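Local structure of glycoside hydrolase, GH17 family (Formosa sp. Hel1_33_131, 6FCG) at residues Val119-Asp124 with Ala144-Arg149; Ala51-Gly56 with Arg87-Arg92; Lys378-Leu383 with Thr403-Gly408. The protein acts as an endo-laminarinase, probably hydrolysing internal beta-1,3-glucosidic linkages in laminarin, a storage glucan of diatoms and brown algae. All blocks are in the same frame, centred on the assembly; numbering follows the deposited sequence.

Interaction 1 of 3, residues Val119-Asp124 with Ala144-Arg149; sequences VGAWID and ASEIDR
The carboxylate oxygen OE1 of E146 is gripped by two backbone N-H groups: W122 N across this contact, and V91 N from a neighbouring loop. The bond from W122 N to E146 OE1 measures 3.0 Å and is almost straight, 171° at the hydrogen, although the N-H arrives from above the carboxylate plane. The torsions explain the reach: E146 CG lies anti to its backbone N (chi1 175°), and a bend at chi2 (85°) lays the chain against the backbone of W122, with E146 CG 3.3 Å from W122 O. The other oxygen, E146 OE2, takes a salt bridge from R149 NH2 at 2.9 Å, one helical turn on, while R149 NE bonds V91 O. At E146 an alanine would remove the acceptor shared by W122 N and V91 N and the partner of R149 NH2, and would probably leave the V91 loop less firmly held against the helix. Beside this polar pin the contact is apolar: I147 CD1 meets A121 CB at 3.9 Å and reaches I123 CD1 more loosely, at 4.4 Å. W122 swings its indole away from the helix, and its NE1 lies 2.7 Å from D124 OD1, an acceptor shared with W129. Strand 119-121 and helix 144-149 run antiparallel, 8.5 Å apart at their axes, as expected of a beta-alpha unit in a TIM barrel.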
ATOM      1  N   VAL A 119      44.324   2.341  15.950  1.00 19.76           N
ATOM      2  CA  VAL A 119      43.529   2.193  17.176  1.00 19.34           C
ATOM      3  C   VAL A 119      42.540   3.319  17.299  1.00 19.51           C
ATOM      4  O   VAL A 119      42.901   4.482  17.278  1.00 18.67           O
ATOM      5  CB  VAL A 119      44.381   2.162  18.434  1.00 19.71           C
ATOM      6  CG1 VAL A 119      43.516   2.212  19.684  1.00 20.24           C
ATOM      7  CG2 VAL A 119      45.209   0.907  18.469  1.00 20.67           C
ATOM      8  N   GLY A 120      41.275   2.949  17.447  1.00 19.87           N
ATOM      9  CA  GLY A 120      40.181   3.888  17.625  1.00 18.83           C
ATOM     10  C   GLY A 120      39.914   4.160  19.079  1.00 18.00           C
ATOM     11  O   GLY A 120      39.729   3.240  19.885  1.00 16.90           O
ATOM     12  N   ALA A 121      39.940   5.446  19.407  1.00 18.12           N
ATOM     13  CA  ALA A 121      39.508   5.943  20.703  1.00 17.93           C
ATOM     14  C   ALA A 121      38.108   6.482  20.451  1.00 17.80           C
ATOM     15  O   ALA A 121      37.937   7.390  19.615  1.00 17.36           O
ATOM     16  CB  ALA A 121      40.432   7.046  21.182  1.00 17.20           C
ATOM     17  N   TRP A 122      37.117   5.908  21.126  1.00 16.90           N
ATOM     18  CA  TRP A 122      35.741   6.334  20.929  1.00 17.19           C
ATOM     19  C   TRP A 122      35.452   7.625  21.702  1.00 17.76           C
ATOM     20  O   TRP A 122      35.781   7.736  22.884  1.00 18.39           O
ATOM     21  CB  TRP A 122      34.756   5.262  21.351  1.00 17.25           C
ATOM     22  CG  TRP A 122      33.364   5.601  20.919  1.00 16.67           C
ATOM     23  CD1 TRP A 122      32.478   6.425  21.567  1.00 16.39           C
ATOM     24  CD2 TRP A 122      32.710   5.165  19.736  1.00 15.80           C
ATOM     25  NE1 TRP A 122      31.317   6.520  20.844  1.00 16.27           N
ATOM     26  CE2 TRP A 122      31.426   5.751  19.723  1.00 15.90           C
ATOM     27  CE3 TRP A 122      33.072   4.335  18.691  1.00 15.58           C
ATOM     28  CZ2 TRP A 122      30.508   5.523  18.698  1.00 15.95           C
ATOM     29  CZ3 TRP A 122      32.158   4.111  17.665  1.00 15.89           C
ATOM     30  CH2 TRP A 122      30.889   4.693  17.677  1.00 15.80           C
ATOM     31  N   ILE A 123      34.792   8.564  21.019  1.00 17.52           N
ATOM     32  CA  ILE A 123      34.420   9.853  21.570  1.00 17.11           C
ATOM     33  C   ILE A 123      32.903   9.994  21.622  1.00 17.71           C
ATOM     34  O   ILE A 123      32.206   9.775  20.622  1.00 18.75           O
ATOM     35  CB  ILE A 123      35.004  10.956  20.681  1.00 16.48           C
ATOM     36  CG1 ILE A 123      36.531  10.898  20.714  1.00 16.78           C
ATOM     37  CG2 ILE A 123      34.515  12.325  21.100  1.00 16.62           C
ATOM     38  CD1 ILE A 123      37.189  11.221  22.052  1.00 16.00           C
ATOM     39  N   ASP A 124      32.411  10.403  22.785  1.00 18.38           N
ATOM     40  CA  ASP A 124      30.987  10.641  23.029  1.00 18.26           C
ATOM     41  C   ASP A 124      30.718  12.079  23.431  1.00 16.99           C
ATOM     42  O   ASP A 124      31.572  12.735  24.019  1.00 17.97           O
ATOM     43  CB  ASP A 124      30.529   9.770  24.185  1.00 18.90           C
ATOM     44  CG  ASP A 124      30.322   8.315  23.797  1.00 20.28           C
ATOM     45  OD1 ASP A 124      29.954   8.028  22.639  1.00 20.94           O
ATOM     46  OD2 ASP A 124      30.469   7.448  24.699  1.00 21.38           O
ATOM     47  N   ALA A 144      38.226  11.381  28.454  1.00 24.78           N
ATOM     48  CA  ALA A 144      39.595  11.503  28.978  1.00 25.01           C
ATOM     49  C   ALA A 144      40.248  10.139  29.217  1.00 25.40           C
ATOM     50  O   ALA A 144      41.331   9.876  28.698  1.00 25.75           O
ATOM     51  CB  ALA A 144      39.611  12.345  30.237  1.00 24.07           C
ATOM     52  N   SER A 145      39.557   9.249  29.922  1.00 24.70           N
ATOM     53  CA  SER A 145      40.144   7.956  30.222  1.00 25.93           C
ATOM     54  C   SER A 145      40.249   7.039  28.978  1.00 28.55           C
ATOM     55  O   SER A 145      41.170   6.204  28.897  1.00 33.36           O
ATOM     56  CB  SER A 145      39.399   7.269  31.343  1.00 24.64           C
ATOM     57  OG  SER A 145      38.092   7.001  30.935  1.00 26.13           O
ATOM     58  N   GLU A 146      39.324   7.180  28.025  1.00 26.54           N
ATOM     59  CA  GLU A 146      39.422   6.467  26.757  1.00 24.50           C
ATOM     60  C   GLU A 146      40.691   6.916  26.008  1.00 25.22           C
ATOM     61  O   GLU A 146      41.443   6.096  25.485  1.00 23.73           O
ATOM     62  CB  GLU A 146      38.161   6.684  25.931  1.00 24.40           C
ATOM     63  CG  GLU A 146      38.114   6.116  24.498  1.00 24.34           C
ATOM     64  CD  GLU A 146      37.691   4.651  24.382  1.00 24.72           C
ATOM     65  OE1 GLU A 146      37.786   3.939  23.313  1.00 24.28           O
ATOM     66  OE2 GLU A 146      37.235   4.193  25.416  1.00 26.48           O
ATOM     67  N   ILE A 147      40.946   8.211  25.967  1.00 26.77           N
ATOM     68  CA  ILE A 147      42.180   8.696  25.356  1.00 27.72           C
ATOM     69  C   ILE A 147      43.404   8.141  26.139  1.00 30.83           C
ATOM     70  O   ILE A 147      44.363   7.669  25.515  1.00 32.17           O
ATOM     71  CB  ILE A 147      42.201  10.243  25.263  1.00 25.00           C
ATOM     72  CG1 ILE A 147      41.153  10.736  24.245  1.00 23.76           C
ATOM     73  CG2 ILE A 147      43.599  10.756  24.915  1.00 24.57           C
ATOM     74  CD1 ILE A 147      41.431  10.430  22.788  1.00 23.59           C
ATOM     75  N   ASP A 148      43.356   8.179  27.478  1.00 30.03           N
ATOM     76  CA  ASP A 148      44.450   7.621  28.292  1.00 28.94           C
ATOM     77  C   ASP A 148      44.705   6.154  27.964  1.00 27.63           C
ATOM     78  O   ASP A 148      45.853   5.737  27.845  1.00 28.95           O
ATOM     79  CB  ASP A 148      44.201   7.752  29.824  1.00 29.49           C
ATOM     80  CG  ASP A 148      44.197   9.211  30.332  1.00 29.94           C
ATOM     81  OD1 ASP A 148      44.707  10.130  29.638  1.00 31.55           O
ATOM     82  OD2 ASP A 148      43.625   9.438  31.424  1.00 27.50           O
ATOM     83  N   ARG A 149      43.651   5.365  27.831  1.00 26.36           N
ATOM     84  CA  ARG A 149      43.840   3.943  27.546  1.00 26.04           C
ATOM     85  C   ARG A 149      44.447   3.696  26.146  1.00 24.96           C
ATOM     86  O   ARG A 149      45.198   2.744  25.954  1.00 26.74           O
ATOM     87  CB  ARG A 149      42.539   3.172  27.729  1.00 24.92           C
ATOM     88  CG  ARG A 149      42.152   2.942  29.177  1.00 25.24           C
ATOM     89  CD  ARG A 149      40.881   2.104  29.328  1.00 25.95           C
ATOM     90  NE  ARG A 149      39.712   2.611  28.583  1.00 26.04           N
ATOM     91  CZ  ARG A 149      38.755   3.423  29.035  1.00 26.23           C
ATOM     92  NH1 ARG A 149      38.797   3.905  30.258  1.00 27.30           N
ATOM     93  NH2 ARG A 149      37.756   3.793  28.225  1.00 25.20           N
TER

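Interaction 2 of 3, residues Ala51-Gly56 with Arg87-Arg92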
ATOM      1  N   ALA A  51      44.731  -2.663   3.912  1.00 23.59           N
ATOM      2  CA  ALA A  51      44.028  -2.353   5.151  1.00 22.35           C
ATOM      3  C   ALA A  51      42.639  -2.971   5.169  1.00 21.87           C
ATOM      4  O   ALA A  51      42.082  -3.273   4.105  1.00 21.05           O
ATOM      5  CB  ALA A  51      43.921  -0.849   5.317  1.00 22.93           C
ATOM      6  N   ILE A  52      42.099  -3.120   6.379  1.00 20.85           N
ATOM      7  CA  ILE A  52      40.752  -3.621   6.605  1.00 20.86           C
ATOM      8  C   ILE A  52      40.211  -3.082   7.928  1.00 20.13           C
ATOM      9  O   ILE A  52      40.971  -2.903   8.874  1.00 22.02           O
ATOM     10  CB  ILE A  52      40.741  -5.174   6.598  1.00 21.96           C
ATOM     11  CG1 ILE A  52      39.348  -5.746   6.373  1.00 23.24           C
ATOM     12  CG2 ILE A  52      41.294  -5.774   7.880  1.00 22.19           C
ATOM     13  CD1 ILE A  52      39.313  -6.829   5.316  1.00 24.05           C
ATOM     14  N   SER A  53      38.899  -2.890   8.019  1.00 18.61           N
ATOM     15  CA  SER A  53      38.237  -2.712   9.316  1.00 17.69           C
ATOM     16  C   SER A  53      37.984  -4.092   9.961  1.00 17.55           C
ATOM     17  O   SER A  53      37.543  -5.042   9.262  1.00 18.17           O
ATOM     18  CB  SER A  53      36.939  -1.924   9.161  1.00 17.66           C
ATOM     19  OG  SER A  53      37.218  -0.576   8.835  1.00 18.28           O
ATOM     20  N   TYR A  54      38.254  -4.224  11.264  1.00 16.25           N
ATOM     21  CA  TYR A  54      38.176  -5.537  11.929  1.00 15.78           C
ATOM     22  C   TYR A  54      37.485  -5.552  13.288  1.00 15.44           C
ATOM     23  O   TYR A  54      37.714  -4.707  14.156  1.00 14.24           O
ATOM     24  CB  TYR A  54      39.567  -6.175  12.064  1.00 16.80           C
ATOM     25  CG  TYR A  54      39.563  -7.458  12.876  1.00 17.99           C
ATOM     26  CD1 TYR A  54      39.181  -8.651  12.311  1.00 19.20           C
ATOM     27  CD2 TYR A  54      39.871  -7.457  14.234  1.00 19.55           C
ATOM     28  CE1 TYR A  54      39.136  -9.825  13.056  1.00 19.56           C
ATOM     29  CE2 TYR A  54      39.830  -8.617  14.988  1.00 19.62           C
ATOM     30  CZ  TYR A  54      39.455  -9.793  14.394  1.00 20.12           C
ATOM     31  OH  TYR A  54      39.443 -10.936  15.153  1.00 20.57           O
ATOM     32  N   GLY A  55      36.627  -6.554  13.439  1.00 16.19           N
ATOM     33  CA  GLY A  55      36.109  -6.973  14.713  1.00 17.59           C
ATOM     34  C   GLY A  55      36.042  -8.484  14.696  1.00 20.22           C
ATOM     35  O   GLY A  55      35.729  -9.102  13.662  1.00 24.23           O
ATOM     36  N   GLY A  56      36.238  -9.089  15.863  1.00 21.51           N
ATOM     37  CA  GLY A  56      36.387 -10.535  16.031  1.00 21.37           C
ATOM     38  C   GLY A  56      35.288 -11.180  16.856  1.00 21.81           C
ATOM     39  O   GLY A  56      35.355 -12.359  17.168  1.00 25.30           O
ATOM     40  N   ARG A  87      41.996  -1.887  11.632  1.00 24.52           N
ATOM     41  CA  ARG A  87      41.350  -0.788  12.305  1.00 24.52           C
ATOM     42  C   ARG A  87      40.385  -1.271  13.360  1.00 22.64           C
ATOM     43  O   ARG A  87      39.671  -2.252  13.174  1.00 23.63           O
ATOM     44  CB  ARG A  87      40.510  -0.066  11.285  1.00 27.29           C
ATOM     45  CG  ARG A  87      40.174   1.311  11.699  1.00 28.81           C
ATOM     46  CD  ARG A  87      39.126   1.934  10.817  1.00 27.47           C
ATOM     47  NE  ARG A  87      38.528   2.964  11.639  1.00 26.79           N
ATOM     48  CZ  ARG A  87      37.340   3.504  11.457  1.00 27.44           C
ATOM     49  NH1 ARG A  87      36.583   3.184  10.402  1.00 26.14           N
ATOM     50  NH2 ARG A  87      36.926   4.397  12.357  1.00 29.16           N
ATOM     51  N   THR A  88      40.293  -0.499  14.414  1.00 22.42           N
ATOM     52  CA  THR A  88      39.567  -0.840  15.626  1.00 23.82           C
ATOM     53  C   THR A  88      38.773   0.383  16.105  1.00 22.43           C
ATOM     54  O   THR A  88      39.062   1.523  15.672  1.00 21.79           O
ATOM     55  CB  THR A  88      40.617  -1.351  16.639  1.00 26.48           C
ATOM     56  OG1 THR A  88      40.426  -2.764  16.835  1.00 29.09           O
ATOM     57  CG2 THR A  88      40.596  -0.589  17.967  1.00 26.15           C
ATOM     58  N   TYR A  89      37.774   0.178  16.960  1.00 21.31           N
ATOM     59  CA  TYR A  89      36.773   1.265  17.208  1.00 22.03           C
ATOM     60  C   TYR A  89      36.737   1.880  18.614  1.00 21.33           C
ATOM     61  O   TYR A  89      36.498   3.085  18.761  1.00 20.19           O
ATOM     62  CB  TYR A  89      35.374   0.794  16.787  1.00 21.43           C
ATOM     63  CG  TYR A  89      35.270   0.687  15.294  1.00 21.22           C
ATOM     64  CD1 TYR A  89      35.671  -0.471  14.639  1.00 22.07           C
ATOM     65  CD2 TYR A  89      34.808   1.757  14.524  1.00 20.68           C
ATOM     66  CE1 TYR A  89      35.636  -0.556  13.252  1.00 22.90           C
ATOM     67  CE2 TYR A  89      34.738   1.672  13.143  1.00 21.34           C
ATOM     68  CZ  TYR A  89      35.157   0.518  12.503  1.00 21.98           C
ATOM     69  OH  TYR A  89      35.086   0.408  11.138  1.00 20.87           O
ATOM     70  N   ASN A  90      36.961   1.054  19.628  1.00 20.99           N
ATOM     71  CA  ASN A  90      37.111   1.563  20.963  1.00 20.39           C
ATOM     72  C   ASN A  90      38.171   0.806  21.738  1.00 19.43           C
ATOM     73  O   ASN A  90      38.616  -0.262  21.329  1.00 18.88           O
ATOM     74  CB  ASN A  90      35.798   1.521  21.716  1.00 21.35           C
ATOM     75  CG  ASN A  90      35.314   0.121  21.958  1.00 22.31           C
ATOM     76  OD1 ASN A  90      34.650  -0.442  21.102  1.00 27.50           O
ATOM     77  ND2 ASN A  90      35.617  -0.449  23.094  1.00 22.48           N
ATOM     78  N   VAL A  91      38.586   1.440  22.819  1.00 19.23           N
ATOM     79  CA  VAL A  91      39.504   0.886  23.811  1.00 19.44           C
ATOM     80  C   VAL A  91      38.889   0.816  25.218  1.00 19.95           C
ATOM     81  O   VAL A  91      39.578   0.744  26.227  1.00 19.33           O
ATOM     82  CB  VAL A  91      40.877   1.570  23.815  1.00 20.41           C
ATOM     83  CG1 VAL A  91      41.567   1.433  22.482  1.00 19.49           C
ATOM     84  CG2 VAL A  91      40.874   3.072  24.183  1.00 21.54           C
ATOM     85  N   ARG A  92      37.560   0.810  25.268  1.00 21.09           N
ATOM     86  CA  ARG A  92      36.797   0.659  26.500  1.00 22.17           C
ATOM     87  C   ARG A  92      36.645  -0.823  26.855  1.00 22.80           C
ATOM     88  O   ARG A  92      36.839  -1.240  27.992  1.00 24.68           O
ATOM     89  CB  ARG A  92      35.421   1.299  26.284  1.00 23.53           C
ATOM     90  CG  ARG A  92      34.658   1.713  27.512  1.00 23.67           C
ATOM     91  CD  ARG A  92      33.239   2.118  27.133  1.00 24.34           C
ATOM     92  NE  ARG A  92      32.355   1.059  27.581  1.00 26.17           N
ATOM     93  CZ  ARG A  92      31.546   0.329  26.842  1.00 26.17           C
ATOM     94  NH1 ARG A  92      31.419   0.506  25.552  1.00 26.39           N
ATOM     95  NH2 ARG A  92      30.843  -0.613  27.437  1.00 27.63           N
TER
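The C-terminal ends of the first two parallel strands of the TIM barrel, 50-53 and 83-87, are joined here by a beta bridge between S53 and R87, whose CA atoms lie 4.7 Å apart. R87 supplies both backbone groups of the bridge. Its N makes a weak bond to I52 O at 3.1 Å, bent to 132° at the hydrogen. The stronger one is Y54 N to R87 O, also 3.1 Å but straighter at 157°, with the donor in the carbonyl plane. S53 and R87 project from the same face of the sheet, where R87 CD passes 3.7 Å from S53 OG; that hydroxyl is hydrogen-bonded to F348 O. The R87 chain is extended from CG to NE, which carries its guanidinium well beyond the bridge. This end of the barrel is where family 17 enzymes, members of clan GH-A, hold their active site, and E305 ends the seventh strand, where enzymes of that clan carry the nucleophile, a placing consistent with the same role here. R87 NH1 forms a salt bridge with E305 OE2, the same oxygen bonded to Y89 OH, so the pair would be expected to stabilise the negative charge of the E305 carboxylate; R87 NH2 turns to N168 OD1. Y89 CE2 lies over one face of the R87 guanidinium, 3.3 Å above its plane and offset toward the rim. Y54 departs from this polar cluster: with CG anti to its backbone N (chi1 174°), its ring packs against L71, M75 and L78 of helix 68-80, and its hydroxyl bonds D74 OD2.

Interaction 3 of 3, residues Lys378-Leu383 with Thr403-Gly408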
ATOM      1  N   LYS A 378      33.087 -19.088   6.435  1.00 26.63           N
ATOM      2  CA  LYS A 378      32.926 -19.307   5.011  1.00 27.31           C
ATOM      3  C   LYS A 378      33.324 -18.069   4.203  1.00 25.24           C
ATOM      4  O   LYS A 378      33.019 -16.940   4.575  1.00 26.15           O
ATOM      5  CB  LYS A 378      31.500 -19.680   4.673  1.00 32.01           C
ATOM      6  CG  LYS A 378      31.076 -21.024   5.232  1.00 37.55           C
ATOM      7  CD  LYS A 378      30.103 -21.701   4.271  1.00 44.71           C
ATOM      8  CE  LYS A 378      29.797 -23.137   4.664  1.00 49.82           C
ATOM      9  NZ  LYS A 378      29.024 -23.141   5.933  1.00 53.30           N
ATOM     10  N   ALA A 379      34.045 -18.280   3.111  1.00 22.92           N
ATOM     11  CA  ALA A 379      34.462 -17.197   2.238  1.00 21.90           C
ATOM     12  C   ALA A 379      33.336 -16.887   1.265  1.00 21.43           C
ATOM     13  O   ALA A 379      32.913 -17.748   0.509  1.00 18.15           O
ATOM     14  CB  ALA A 379      35.731 -17.583   1.479  1.00 21.60           C
ATOM     15  N   LYS A 380      32.891 -15.634   1.271  1.00 22.23           N
ATOM     16  CA  LYS A 380      31.888 -15.157   0.325  1.00 21.96           C
ATOM     17  C   LYS A 380      32.492 -15.019  -1.061  1.00 21.48           C
ATOM     18  O   LYS A 380      33.722 -15.001  -1.216  1.00 22.35           O
ATOM     19  CB  LYS A 380      31.332 -13.803   0.762  1.00 23.42           C
ATOM     20  CG  LYS A 380      30.540 -13.845   2.059  1.00 23.80           C
ATOM     21  CD  LYS A 380      30.263 -12.445   2.563  1.00 24.91           C
ATOM     22  CE  LYS A 380      29.499 -12.460   3.883  1.00 25.74           C
ATOM     23  NZ  LYS A 380      29.160 -11.082   4.368  1.00 26.14           N
ATOM     24  N   TYR A 381      31.626 -14.893  -2.054  1.00 21.03           N
ATOM     25  CA  TYR A 381      32.016 -14.847  -3.462  1.00 22.49           C
ATOM     26  C   TYR A 381      33.298 -14.079  -3.751  1.00 22.84           C
ATOM     27  O   TYR A 381      34.172 -14.557  -4.495  1.00 21.90           O
ATOM     28  CB  TYR A 381      30.884 -14.287  -4.333  1.00 23.97           C
ATOM     29  CG  TYR A 381      31.264 -14.259  -5.798  1.00 26.50           C
ATOM     30  CD1 TYR A 381      31.379 -15.446  -6.528  1.00 27.55           C
ATOM     31  CD2 TYR A 381      31.569 -13.053  -6.440  1.00 28.10           C
ATOM     32  CE1 TYR A 381      31.758 -15.430  -7.861  1.00 29.06           C
ATOM     33  CE2 TYR A 381      31.949 -13.020  -7.768  1.00 28.97           C
ATOM     34  CZ  TYR A 381      32.041 -14.210  -8.477  1.00 31.19           C
ATOM     35  OH  TYR A 381      32.386 -14.179  -9.809  1.00 32.61           O
ATOM     36  N   VAL A 382      33.400 -12.891  -3.160  1.00 23.33           N
ATOM     37  CA  VAL A 382      34.584 -12.037  -3.293  1.00 22.75           C
ATOM     38  C   VAL A 382      35.930 -12.756  -3.111  1.00 23.13           C
ATOM     39  O   VAL A 382      36.893 -12.392  -3.790  1.00 22.41           O
ATOM     40  CB  VAL A 382      34.475 -10.802  -2.361  1.00 23.09           C
ATOM     41  CG1 VAL A 382      34.456 -11.185  -0.888  1.00 23.34           C
ATOM     42  CG2 VAL A 382      35.564  -9.779  -2.641  1.00 22.42           C
ATOM     43  N   LEU A 383      35.991 -13.746  -2.208  1.00 23.20           N
ATOM     44  CA  LEU A 383      37.231 -14.499  -1.908  1.00 25.79           C
ATOM     45  C   LEU A 383      37.295 -15.952  -2.398  1.00 26.25           C
ATOM     46  O   LEU A 383      38.234 -16.665  -2.055  1.00 24.33           O
ATOM     47  CB  LEU A 383      37.486 -14.518  -0.384  1.00 25.59           C
ATOM     48  CG  LEU A 383      37.649 -13.196   0.358  1.00 26.35           C
ATOM     49  CD1 LEU A 383      38.037 -13.442   1.808  1.00 26.55           C
ATOM     50  CD2 LEU A 383      38.675 -12.311  -0.334  1.00 27.12           C
ATOM     51  N   THR A 403      35.772 -22.530   3.856  1.00 37.38           N
ATOM     52  CA  THR A 403      34.982 -23.092   2.771  1.00 35.78           C
ATOM     53  C   THR A 403      34.352 -21.966   1.958  1.00 35.64           C
ATOM     54  O   THR A 403      34.166 -20.859   2.455  1.00 38.67           O
ATOM     55  CB  THR A 403      33.940 -24.008   3.416  1.00 36.16           C
ATOM     56  OG1 THR A 403      34.568 -25.261   3.570  1.00 38.16           O
ATOM     57  CG2 THR A 403      32.672 -24.205   2.618  1.00 39.60           C
ATOM     58  N   LYS A 404      34.065 -22.235   0.692  1.00 33.68           N
ATOM     59  CA  LYS A 404      33.304 -21.310  -0.144  1.00 29.55           C
ATOM     60  C   LYS A 404      31.826 -21.309   0.218  1.00 27.33           C
ATOM     61  O   LYS A 404      31.253 -22.360   0.473  1.00 28.01           O
ATOM     62  CB  LYS A 404      33.488 -21.679  -1.604  1.00 31.65           C
ATOM     63  CG  LYS A 404      34.792 -21.160  -2.205  1.00 33.63           C
ATOM     64  CD  LYS A 404      35.566 -22.169  -3.047  1.00 36.19           C
ATOM     65  CE  LYS A 404      34.734 -22.833  -4.125  1.00 39.54           C
ATOM     66  NZ  LYS A 404      35.558 -23.535  -5.143  1.00 41.38           N
ATOM     67  N   THR A 405      31.208 -20.120   0.257  1.00 26.29           N
ATOM     68  CA  THR A 405      29.727 -19.987   0.355  1.00 25.64           C
ATOM     69  C   THR A 405      29.118 -20.568  -0.903  1.00 25.13           C
ATOM     70  O   THR A 405      29.814 -20.643  -1.915  1.00 23.79           O
ATOM     71  CB  THR A 405      29.237 -18.510   0.469  1.00 25.48           C
ATOM     72  OG1 THR A 405      29.780 -17.734  -0.600  1.00 24.34           O
ATOM     73  CG2 THR A 405      29.639 -17.874   1.818  1.00 25.99           C
ATOM     74  N   TYR A 406      27.851 -21.007  -0.837  1.00 25.45           N
ATOM     75  CA  TYR A 406      27.147 -21.639  -1.990  1.00 25.63           C
ATOM     76  C   TYR A 406      27.835 -22.888  -2.581  1.00 26.19           C
ATOM     77  O   TYR A 406      27.534 -23.289  -3.712  1.00 27.13           O
ATOM     78  CB  TYR A 406      26.975 -20.627  -3.147  1.00 25.24           C
ATOM     79  CG  TYR A 406      26.116 -19.451  -2.830  1.00 24.62           C
ATOM     80  CD1 TYR A 406      24.753 -19.475  -3.122  1.00 22.88           C
ATOM     81  CD2 TYR A 406      26.658 -18.300  -2.258  1.00 24.48           C
ATOM     82  CE1 TYR A 406      23.957 -18.397  -2.856  1.00 22.12           C
ATOM     83  CE2 TYR A 406      25.862 -17.200  -1.984  1.00 24.35           C
ATOM     84  CZ  TYR A 406      24.509 -17.258  -2.295  1.00 23.33           C
ATOM     85  OH  TYR A 406      23.723 -16.180  -2.022  1.00 21.60           O
ATOM     86  N   ASN A 407      28.774 -23.488  -1.859  1.00 27.51           N
ATOM     87  CA  ASN A 407      29.608 -24.555  -2.411  1.00 28.25           C
ATOM     88  C   ASN A 407      30.378 -24.182  -3.635  1.00 29.02           C
ATOM     89  O   ASN A 407      30.691 -25.041  -4.460  1.00 28.23           O
ATOM     90  CB  ASN A 407      28.786 -25.815  -2.656  1.00 29.34           C
ATOM     91  CG  ASN A 407      28.758 -26.613  -1.430  1.00 32.82           C
ATOM     92  OD1 ASN A 407      29.818 -27.073  -1.057  1.00 39.18           O
ATOM     93  ND2 ASN A 407      27.660 -26.594  -0.668  1.00 32.70           N
ATOM     94  N   GLY A 408      30.691 -22.894  -3.747  1.00 28.80           N
ATOM     95  CA  GLY A 408      31.413 -22.396  -4.896  1.00 29.84           C
ATOM     96  C   GLY A 408      30.653 -22.457  -6.188  1.00 30.83           C
ATOM     97  O   GLY A 408      31.263 -22.426  -7.265  1.00 30.12           O
TER
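Backbone hydrogen bonds give this contact its register, and both are made by A379. Its N donates to T403 O at 2.7 Å, the donor sitting nearly on the C=O axis (168°). Its O accepts from T405 N at 2.9 Å in a bond straight at the hydrogen (169°), although the N-H stands above the carbonyl plane. K404, between the two partners, is thereby bridged to A379, a single bridge in which K378, A379 and K380 come nearest T403, K404 and T405 in the same order. A CA-H...O contact adds to the first bond, K378 CA lying 3.2 Å from T403 O.

Each segment also holds a short-range backbone bond, L383 N to K380 O and G408 N to T405 O; in the second, Y406, N407 and G408 all have positive phi. The bridge links two loops late in the chain, one before helix 384-388 and the other before helix 410-416, its centre about 21 Å from the centre of the chain. Both loops meet E326 at the start of helix 326-342, the helix after barrel strand 301-305, which ties them to the TIM barrel.

Among apolar contacts, the lysine and threonine at the start of the segments lie side by side and point the same way, K378 CE touching T403 CG2 at 3.7 Å. T405 CG2 sits 3.9 Å from K378 CB and 4.1 Å from K380 CG, the K380 chain crossing it obliquely.

The polar side-chain ends find their partners beyond the two segments. T405 OG1, in the crowded position between N and the carbonyl carbon (chi1 53°), bonds E326 OE1 and W384 NE1, and Y381 N shares that E326 oxygen. K380 NZ forms a salt bridge with D354, and K404 NZ one with D388.

In the fold
From the N terminus, interaction 2 closes first: the chain leaves strand 50-53, runs through helix 68-80 and returns in strand 83-87, a beta-alpha-beta crossover. Interaction 1 opens later in series, joining the end of strand 116-121 to helix 143-156. The two nevertheless touch, their centres 13 Å apart, because the loop following strand 83-87 places V91 against E146 and R149; the second strand's loop is thus tied to the helix following the third. Interaction 3 follows last, bridging loops on either side of helix 384-388. It lies about 36 Å from interaction 1, centre to centre, across the chain's middle. None of the three nests within or crosses another.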